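Local coordinates for protein agglutinin alpha chain (Maclura pomifera, PDB 3LLZ) that binds D-galactose and recognises the T-antigen disaccharide Gal-beta1,3-GalNAc as a jacalin-family lectin, at residues 66-71 with 125-130. Numbering follows the deposited sequence.
Sequences VEVSGY and DYFSIY. With NGA (2-acetamido-2-deoxy-beta-D-galactopyranose), chain C.
V68 meets F127 and I129 in the interior of the jacalin-type beta-prism, where two of the prism's three sheets turn their side chains into the shared core. Strand 65-75 supplies V68 and strand 124-132 supplies the other two. No hydrogen bond links the segments; the contact is apolar and buried. Across the two segments, each methyl of V68 has one partner. V68 CG1 lies anti to the backbone N (chi1 177°) and approaches the F127 ring obliquely, 4.2 Å from F127 CZ. V68 CG2 meets I129 tip to tip, 4.1 Å from I129 CD1. The ring edge of F127 also receives CG1 of I129 in plane, so these two residues on the same face of strand 124-132 pack on each other as well. I113 of strand 110-120 touches both V68 and I129, while I81 of strand 78-88 lies against F127. Backbone pairing of F127, I129 and Y130 with a strand of the bound peptide chain extends the sheet of strand 124-132 across the interface.

At its sugar end, segment 125-130 makes polar contacts through D125, part of the glycan pocket. D125 OD2 is held by the hydroxyl of S119 and, weakly, by the G1 amino terminus. D125 OD1 accepts hydrogen bonds from NGA O4 (2.6 Å) and NGA O6 (2.8 Å).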
loop_
_atom_site.group_PDB
_atom_site.type_symbol
_atom_site.label_atom_id
_atom_site.label_comp_id
_atom_site.label_asym_id
_atom_site.label_seq_id
_atom_site.Cartn_x
_atom_site.Cartn_y
_atom_site.Cartn_z
ATOM N N VAL A 66 15.792 -0.324 -10.546
ATOM C CA VAL A 66 15.794 0.854 -9.685
ATOM C C VAL A 66 15.566 2.133 -10.485
ATOM O O VAL A 66 15.398 3.212 -9.919
ATOM C CB VAL A 66 17.103 0.974 -8.868
ATOM C CG1 VAL A 66 17.265 -0.250 -7.975
ATOM C CG2 VAL A 66 18.297 1.140 -9.796
ATOM N N GLU A 67 15.574 2.014 -11.809
ATOM C CA GLU A 67 15.306 3.163 -12.665
ATOM C C GLU A 67 15.016 2.780 -14.106
ATOM O O GLU A 67 15.669 1.906 -14.674
ATOM C CB GLU A 67 16.474 4.161 -12.665
ATOM C CG GLU A 67 16.136 5.439 -13.445
ATOM C CD GLU A 67 17.245 6.477 -13.445
ATOM O OE1 GLU A 67 18.053 6.502 -12.497
ATOM O OE2 GLU A 67 17.293 7.289 -14.394
ATOM N N VAL A 68 14.013 3.435 -14.677
ATOM C CA VAL A 68 13.661 3.241 -16.075
ATOM C C VAL A 68 13.770 4.636 -16.670
ATOM O O VAL A 68 13.241 5.598 -16.110
ATOM C CB VAL A 68 12.212 2.736 -16.266
ATOM C CG1 VAL A 68 11.892 2.636 -17.764
ATOM C CG2 VAL A 68 12.042 1.386 -15.606
ATOM N N SER A 69 14.475 4.754 -17.788
ATOM C CA SER A 69 14.634 6.045 -18.440
ATOM C C SER A 69 14.651 5.819 -19.939
ATOM O O SER A 69 14.706 4.681 -20.402
ATOM C CB SER A 69 15.938 6.723 -17.991
ATOM O OG SER A 69 17.077 5.942 -18.315
ATOM N N GLY A 70 14.601 6.903 -20.701
ATOM C CA GLY A 70 14.614 6.758 -22.140
ATOM C C GLY A 70 14.358 8.067 -22.842
ATOM O O GLY A 70 14.465 9.139 -22.245
ATOM N N TYR A 71 14.017 7.975 -24.121
ATOM C CA TYR A 71 13.742 9.153 -24.926
ATOM C C TYR A 71 12.432 9.018 -25.677
ATOM O O TYR A 71 12.059 7.925 -26.106
ATOM C CB TYR A 71 14.866 9.392 -25.937
ATOM C CG TYR A 71 16.090 10.044 -25.347
ATOM C CD1 TYR A 71 17.050 9.296 -24.668
ATOM C CD2 TYR A 71 16.275 11.419 -25.445
ATOM C CE1 TYR A 71 18.168 9.907 -24.101
ATOM C CE2 TYR A 71 17.383 12.038 -24.882
ATOM C CZ TYR A 71 18.324 11.278 -24.213
ATOM O OH TYR A 71 19.421 11.896 -23.655
ATOM N N ASP A 125 3.890 3.357 -28.314
ATOM C CA ASP A 125 3.340 4.709 -28.276
ATOM C C ASP A 125 3.585 5.409 -26.952
ATOM O O ASP A 125 3.968 6.581 -26.907
ATOM C CB ASP A 125 1.838 4.673 -28.542
ATOM C CG ASP A 125 1.500 3.998 -29.849
ATOM O OD1 ASP A 125 2.016 4.444 -30.898
ATOM O OD2 ASP A 125 0.718 3.029 -29.824
ATOM N N TYR A 126 3.343 4.680 -25.874
ATOM C CA TYR A 126 3.512 5.207 -24.534
ATOM C C TYR A 126 3.365 4.051 -23.568
ATOM O O TYR A 126 2.937 2.966 -23.951
ATOM C CB TYR A 126 2.444 6.269 -24.233
ATOM C CG TYR A 126 1.009 5.807 -24.408
ATOM C CD1 TYR A 126 0.285 6.135 -25.554
ATOM C CD2 TYR A 126 0.375 5.043 -23.426
ATOM C CE1 TYR A 126 -1.038 5.719 -25.720
ATOM C CE2 TYR A 126 -0.948 4.620 -23.582
ATOM C CZ TYR A 126 -1.645 4.961 -24.731
ATOM O OH TYR A 126 -2.947 4.538 -24.895
ATOM N N PHE A 127 3.733 4.275 -22.314
ATOM C CA PHE A 127 3.593 3.233 -21.315
ATOM C C PHE A 127 3.544 3.840 -19.928
ATOM O O PHE A 127 3.997 4.967 -19.710
ATOM C CB PHE A 127 4.747 2.226 -21.405
ATOM C CG PHE A 127 6.058 2.746 -20.884
ATOM C CD1 PHE A 127 6.440 2.511 -19.567
ATOM C CD2 PHE A 127 6.906 3.476 -21.709
ATOM C CE1 PHE A 127 7.655 2.996 -19.078
ATOM C CE2 PHE A 127 8.118 3.965 -21.232
ATOM C CZ PHE A 127 8.494 3.724 -19.913
ATOM N N SER A 128 2.955 3.086 -19.008
ATOM C CA SER A 128 2.849 3.489 -17.617
ATOM C C SER A 128 3.401 2.343 -16.786
ATOM O O SER A 128 3.496 1.204 -17.254
ATOM C CB SER A 128 1.396 3.783 -17.242
ATOM O OG SER A 128 0.925 4.923 -17.949
ATOM N N ILE A 129 3.772 2.657 -15.553
ATOM C CA ILE A 129 4.357 1.686 -14.646
ATOM C C ILE A 129 3.575 1.544 -13.341
ATOM O O ILE A 129 3.171 2.541 -12.729
ATOM C CB ILE A 129 5.818 2.099 -14.308
ATOM C CG1 ILE A 129 6.687 1.979 -15.566
ATOM C CG2 ILE A 129 6.361 1.259 -13.166
ATOM C CD1 ILE A 129 8.119 2.454 -15.378
ATOM N N TYR A 130 3.356 0.300 -12.929
ATOM C CA TYR A 130 2.682 0.009 -11.669
ATOM C C TYR A 130 3.759 -0.043 -10.591
ATOM O O TYR A 130 4.771 -0.720 -10.756
ATOM C CB TYR A 130 1.994 -1.359 -11.702
ATOM C CG TYR A 130 0.678 -1.424 -12.443
ATOM C CD1 TYR A 130 0.624 -1.309 -13.830
ATOM C CD2 TYR A 130 -0.510 -1.653 -11.753
ATOM C CE1 TYR A 130 -0.586 -1.429 -14.516
ATOM C CE2 TYR A 130 -1.722 -1.775 -12.421
ATOM C CZ TYR A 130 -1.753 -1.664 -13.802
ATOM O OH TYR A 130 -2.947 -1.799 -14.456
HETATM C C1 NGA C . -0.158 2.960 -35.943
HETATM C C2 NGA C . -1.326 3.172 -34.964
HETATM C C3 NGA C . -1.194 4.573 -34.376
HETATM C C4 NGA C . 0.150 4.677 -33.642
HETATM C C5 NGA C . 1.271 4.414 -34.666
HETATM C C6 NGA C . 2.687 4.491 -34.102
HETATM C C7 NGA C . -3.547 2.264 -35.141
HETATM C C8 NGA C . -4.812 2.086 -35.962
HETATM N N2 NGA C . -2.591 3.030 -35.658
HETATM O O1 NGA C . -0.216 1.684 -36.472
HETATM O O3 NGA C . -2.318 4.922 -33.521
HETATM O O4 NGA C . 0.207 3.705 -32.605
HETATM O O5 NGA C . 1.107 3.105 -35.269
HETATM O O6 NGA C . 3.006 3.368 -33.288
HETATM O O7 NGA C . -3.443 1.712 -34.047
#